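Local coordinates for uncharacterized protein (Leishmania infantum, PDB 4TYZ) that is of unknown function, its C-terminal GRAM domain, of the PH-like class, hinting at a possible role in sterol binding and transfer, at residues F55-I66 with I78-I88. Sequence-based numbering, arbitrary orientation.
Sequences FSIEYDEIKDII and IEVKTHLNDTI
Ile66 and Glu79 pair in the regular part of an antiparallel hairpin: Ile66 N donates to Glu79 O (2.8 Å) and Glu79 N returns the bond to Ile66 O. Toward the other end a classic beta bulge breaks the register, because Lys63 N (2.7 Å) and Asp64 N (3.2 Å) both reach Lys81 O, which is thus gripped twice. Beyond it, His83 N donates a hydrogen bond to Glu61 O, tying the 3-10 turn 59-61 to the type I turn Thr82-Asn85.

The packed side is apolar. In Ile57 a chi1 of 180° swings CG1 away from the backbone N, and the extended chain beyond it brings CD1 within 3.4 Å of Thr82 CG2, closer than ordinary van der Waals contact. Val80 CG1 lies 4.0 Å from Ile62 CG2, Ile65 meets Ile78 through their CG2 methyls, and Ile88 sets CD1 over one face of the Phe55 ring, 4.3 Å from its centroid.

The solvent side is looser: Lys63 lays CB over the His83 ring, 3.9 Å from its centroid, and its extended chain carries NZ to a water that also bonds, weakly, to His83 O.

Strands 62-67 and 54-58 are the outermost strands of the PH-like sheet; Ile57 on Thr82 and Phe55 on Ile88 bring edge strand 54-58 against strands 78-82 and 87-91, which lie toward the other end of the strand order. Helix 96-107 packs on Ile65 through Met104, while Trp107 NE1 donates a hydrogen bond to Ile62 O.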
# COMPACT_ATOMS: atom_id res chain seq x y z
N PHE A 55 4.22 6.24 3.63
CA PHE A 55 4.97 6.41 2.39
C PHE A 55 4.01 6.71 1.25
O PHE A 55 2.81 6.46 1.35
CB PHE A 55 5.85 5.18 2.07
CG PHE A 55 5.07 3.92 1.68
CD1 PHE A 55 4.50 3.79 0.42
CD2 PHE A 55 4.95 2.87 2.58
CE1 PHE A 55 3.79 2.63 0.07
CE2 PHE A 55 4.27 1.70 2.23
CZ PHE A 55 3.69 1.58 0.99
N SER A 56 4.55 7.25 0.17
CA SER A 56 3.79 7.37 -1.07
C SER A 56 4.75 7.12 -2.21
O SER A 56 5.86 7.65 -2.21
CB SER A 56 3.12 8.73 -1.21
OG SER A 56 4.08 9.78 -1.16
N ILE A 57 4.31 6.32 -3.17
CA ILE A 57 5.14 5.99 -4.31
C ILE A 57 4.29 6.08 -5.57
O ILE A 57 3.15 5.65 -5.60
CB ILE A 57 5.78 4.59 -4.16
CG1 ILE A 57 6.64 4.27 -5.38
CG2 ILE A 57 4.75 3.54 -3.94
CD1 ILE A 57 7.61 3.16 -5.14
N GLU A 58 4.84 6.72 -6.60
CA GLU A 58 4.11 6.85 -7.86
C GLU A 58 4.14 5.52 -8.59
O GLU A 58 5.12 4.79 -8.51
CB GLU A 58 4.75 7.95 -8.72
CG GLU A 58 3.81 9.07 -9.17
CD GLU A 58 3.12 8.78 -10.51
OE1 GLU A 58 3.26 7.66 -11.04
OE2 GLU A 58 2.43 9.69 -11.03
N TYR A 59 3.07 5.16 -9.31
CA TYR A 59 3.12 3.92 -10.06
C TYR A 59 4.28 3.89 -11.05
O TYR A 59 4.80 2.81 -11.35
CB TYR A 59 1.80 3.65 -10.80
CG TYR A 59 0.68 3.45 -9.83
CD1 TYR A 59 0.64 2.34 -9.00
CD2 TYR A 59 -0.33 4.41 -9.70
CE1 TYR A 59 -0.38 2.18 -8.07
CE2 TYR A 59 -1.35 4.25 -8.79
CZ TYR A 59 -1.37 3.14 -7.98
OH TYR A 59 -2.39 3.00 -7.08
N ASP A 60 4.72 5.05 -11.54
CA ASP A 60 5.83 5.05 -12.49
C ASP A 60 7.18 4.84 -11.80
O ASP A 60 8.22 4.80 -12.46
CB ASP A 60 5.82 6.32 -13.40
CG ASP A 60 6.14 7.64 -12.67
OD1 ASP A 60 6.46 7.67 -11.47
OD2 ASP A 60 6.09 8.70 -13.36
N GLU A 61 7.15 4.67 -10.48
CA GLU A 61 8.34 4.34 -9.69
C GLU A 61 8.37 2.86 -9.30
O GLU A 61 9.34 2.39 -8.71
CB GLU A 61 8.38 5.20 -8.42
CG GLU A 61 8.54 6.69 -8.71
CD GLU A 61 8.61 7.55 -7.45
OE1 GLU A 61 9.59 8.31 -7.31
OE2 GLU A 61 7.68 7.49 -6.62
N ILE A 62 7.30 2.14 -9.62
CA ILE A 62 7.15 0.74 -9.21
C ILE A 62 7.59 -0.19 -10.33
O ILE A 62 7.08 -0.11 -11.44
CB ILE A 62 5.70 0.43 -8.81
CG1 ILE A 62 5.34 1.20 -7.53
CG2 ILE A 62 5.51 -1.08 -8.59
CD1 ILE A 62 3.89 1.06 -7.12
N LYS A 63 8.56 -1.05 -10.03
CA LYS A 63 9.10 -1.98 -11.01
C LYS A 63 8.31 -3.29 -11.08
O LYS A 63 8.14 -3.87 -12.16
CB LYS A 63 10.57 -2.27 -10.68
CG LYS A 63 11.25 -3.29 -11.60
CD LYS A 63 12.69 -3.50 -11.17
CE LYS A 63 13.46 -4.36 -12.16
NZ LYS A 63 14.91 -4.43 -11.83
N ASP A 64 7.83 -3.75 -9.93
CA ASP A 64 7.13 -5.03 -9.87
C ASP A 64 6.28 -5.09 -8.62
O ASP A 64 6.55 -4.41 -7.64
CB ASP A 64 8.12 -6.21 -9.90
CG ASP A 64 7.48 -7.51 -10.34
OD1 ASP A 64 6.30 -7.50 -10.77
OD2 ASP A 64 8.17 -8.56 -10.29
N ILE A 65 5.22 -5.89 -8.67
CA ILE A 65 4.32 -6.11 -7.54
C ILE A 65 4.06 -7.60 -7.48
O ILE A 65 3.59 -8.19 -8.45
CB ILE A 65 3.00 -5.33 -7.69
CG1 ILE A 65 3.28 -3.84 -7.86
CG2 ILE A 65 2.09 -5.58 -6.48
CD1 ILE A 65 2.02 -2.99 -8.02
N ILE A 66 4.40 -8.21 -6.34
CA ILE A 66 4.31 -9.67 -6.18
C ILE A 66 3.29 -10.04 -5.11
O ILE A 66 3.29 -9.44 -4.03
CB ILE A 66 5.67 -10.25 -5.79
CG1 ILE A 66 6.68 -10.00 -6.92
CG2 ILE A 66 5.55 -11.73 -5.47
CD1 ILE A 66 8.09 -10.44 -6.57
N ILE A 78 1.88 -8.64 0.22
CA ILE A 78 2.18 -8.14 -1.11
C ILE A 78 3.53 -7.45 -1.04
O ILE A 78 3.81 -6.72 -0.09
CB ILE A 78 1.12 -7.13 -1.61
CG1 ILE A 78 -0.21 -7.85 -1.84
CG2 ILE A 78 1.59 -6.43 -2.90
CD1 ILE A 78 -1.37 -6.91 -2.16
N GLU A 79 4.37 -7.69 -2.04
CA GLU A 79 5.68 -7.06 -2.08
C GLU A 79 5.77 -6.10 -3.25
O GLU A 79 5.45 -6.45 -4.38
CB GLU A 79 6.79 -8.10 -2.20
CG GLU A 79 6.84 -9.07 -1.04
CD GLU A 79 7.86 -10.16 -1.26
OE1 GLU A 79 9.00 -9.83 -1.68
OE2 GLU A 79 7.53 -11.34 -1.04
N VAL A 80 6.21 -4.88 -2.96
CA VAL A 80 6.34 -3.86 -3.99
C VAL A 80 7.81 -3.54 -4.21
O VAL A 80 8.52 -3.16 -3.28
CB VAL A 80 5.59 -2.57 -3.61
CG1 VAL A 80 5.80 -1.49 -4.67
CG2 VAL A 80 4.11 -2.87 -3.43
N LYS A 81 8.28 -3.75 -5.44
CA LYS A 81 9.67 -3.49 -5.78
C LYS A 81 9.76 -2.19 -6.56
O LYS A 81 9.01 -1.99 -7.52
CB LYS A 81 10.26 -4.63 -6.61
CG LYS A 81 10.24 -5.99 -5.90
CD LYS A 81 10.83 -7.07 -6.80
CE LYS A 81 12.23 -6.68 -7.28
NZ LYS A 81 12.80 -7.66 -8.25
N THR A 82 10.67 -1.32 -6.16
CA THR A 82 10.81 -0.04 -6.85
C THR A 82 11.91 -0.07 -7.91
O THR A 82 12.75 -0.97 -7.93
CB THR A 82 11.09 1.11 -5.88
OG1 THR A 82 12.44 1.04 -5.43
CG2 THR A 82 10.17 1.02 -4.68
N HIS A 83 11.91 0.93 -8.78
CA HIS A 83 12.94 1.02 -9.81
C HIS A 83 14.29 1.36 -9.21
O HIS A 83 15.33 1.17 -9.85
CB HIS A 83 12.55 2.05 -10.87
CG HIS A 83 11.54 1.55 -11.84
ND1 HIS A 83 11.78 0.48 -12.68
CD2 HIS A 83 10.27 1.96 -12.11
CE1 HIS A 83 10.71 0.25 -13.42
NE2 HIS A 83 9.78 1.13 -13.09
N LEU A 84 14.29 1.85 -7.98
CA LEU A 84 15.53 2.14 -7.27
C LEU A 84 15.96 0.93 -6.44
O LEU A 84 16.80 1.05 -5.55
CB LEU A 84 15.37 3.37 -6.38
CG LEU A 84 15.20 4.70 -7.12
CD1 LEU A 84 15.01 5.85 -6.14
CD2 LEU A 84 16.38 4.96 -8.04
N ASN A 85 15.36 -0.21 -6.74
CA ASN A 85 15.62 -1.48 -6.07
C ASN A 85 15.34 -1.49 -4.57
O ASN A 85 16.02 -2.19 -3.81
CB ASN A 85 17.06 -1.93 -6.32
CG ASN A 85 17.30 -2.30 -7.77
OD1 ASN A 85 16.76 -3.28 -8.27
ND2 ASN A 85 18.12 -1.50 -8.45
N ASP A 86 14.34 -0.73 -4.14
CA ASP A 86 13.84 -0.86 -2.78
C ASP A 86 12.71 -1.89 -2.79
O ASP A 86 12.05 -2.09 -3.82
CB ASP A 86 13.34 0.48 -2.23
CG ASP A 86 14.47 1.46 -1.99
OD1 ASP A 86 15.55 1.03 -1.51
OD2 ASP A 86 14.29 2.67 -2.27
N THR A 87 12.49 -2.56 -1.67
CA THR A 87 11.34 -3.45 -1.56
C THR A 87 10.47 -3.05 -0.38
O THR A 87 10.96 -2.88 0.74
CB THR A 87 11.77 -4.91 -1.41
OG1 THR A 87 12.50 -5.31 -2.57
CG2 THR A 87 10.56 -5.80 -1.27
N ILE A 88 9.18 -2.87 -0.65
CA ILE A 88 8.21 -2.53 0.38
C ILE A 88 7.36 -3.76 0.68
O ILE A 88 6.81 -4.37 -0.24
CB ILE A 88 7.28 -1.39 -0.06
CG1 ILE A 88 8.10 -0.15 -0.42
CG2 ILE A 88 6.22 -1.11 1.01
CD1 ILE A 88 7.30 0.90 -1.18
O HOH W 1 11.77 3.94 -7.93
O HOH W 2 15.72 -1.76 -11.41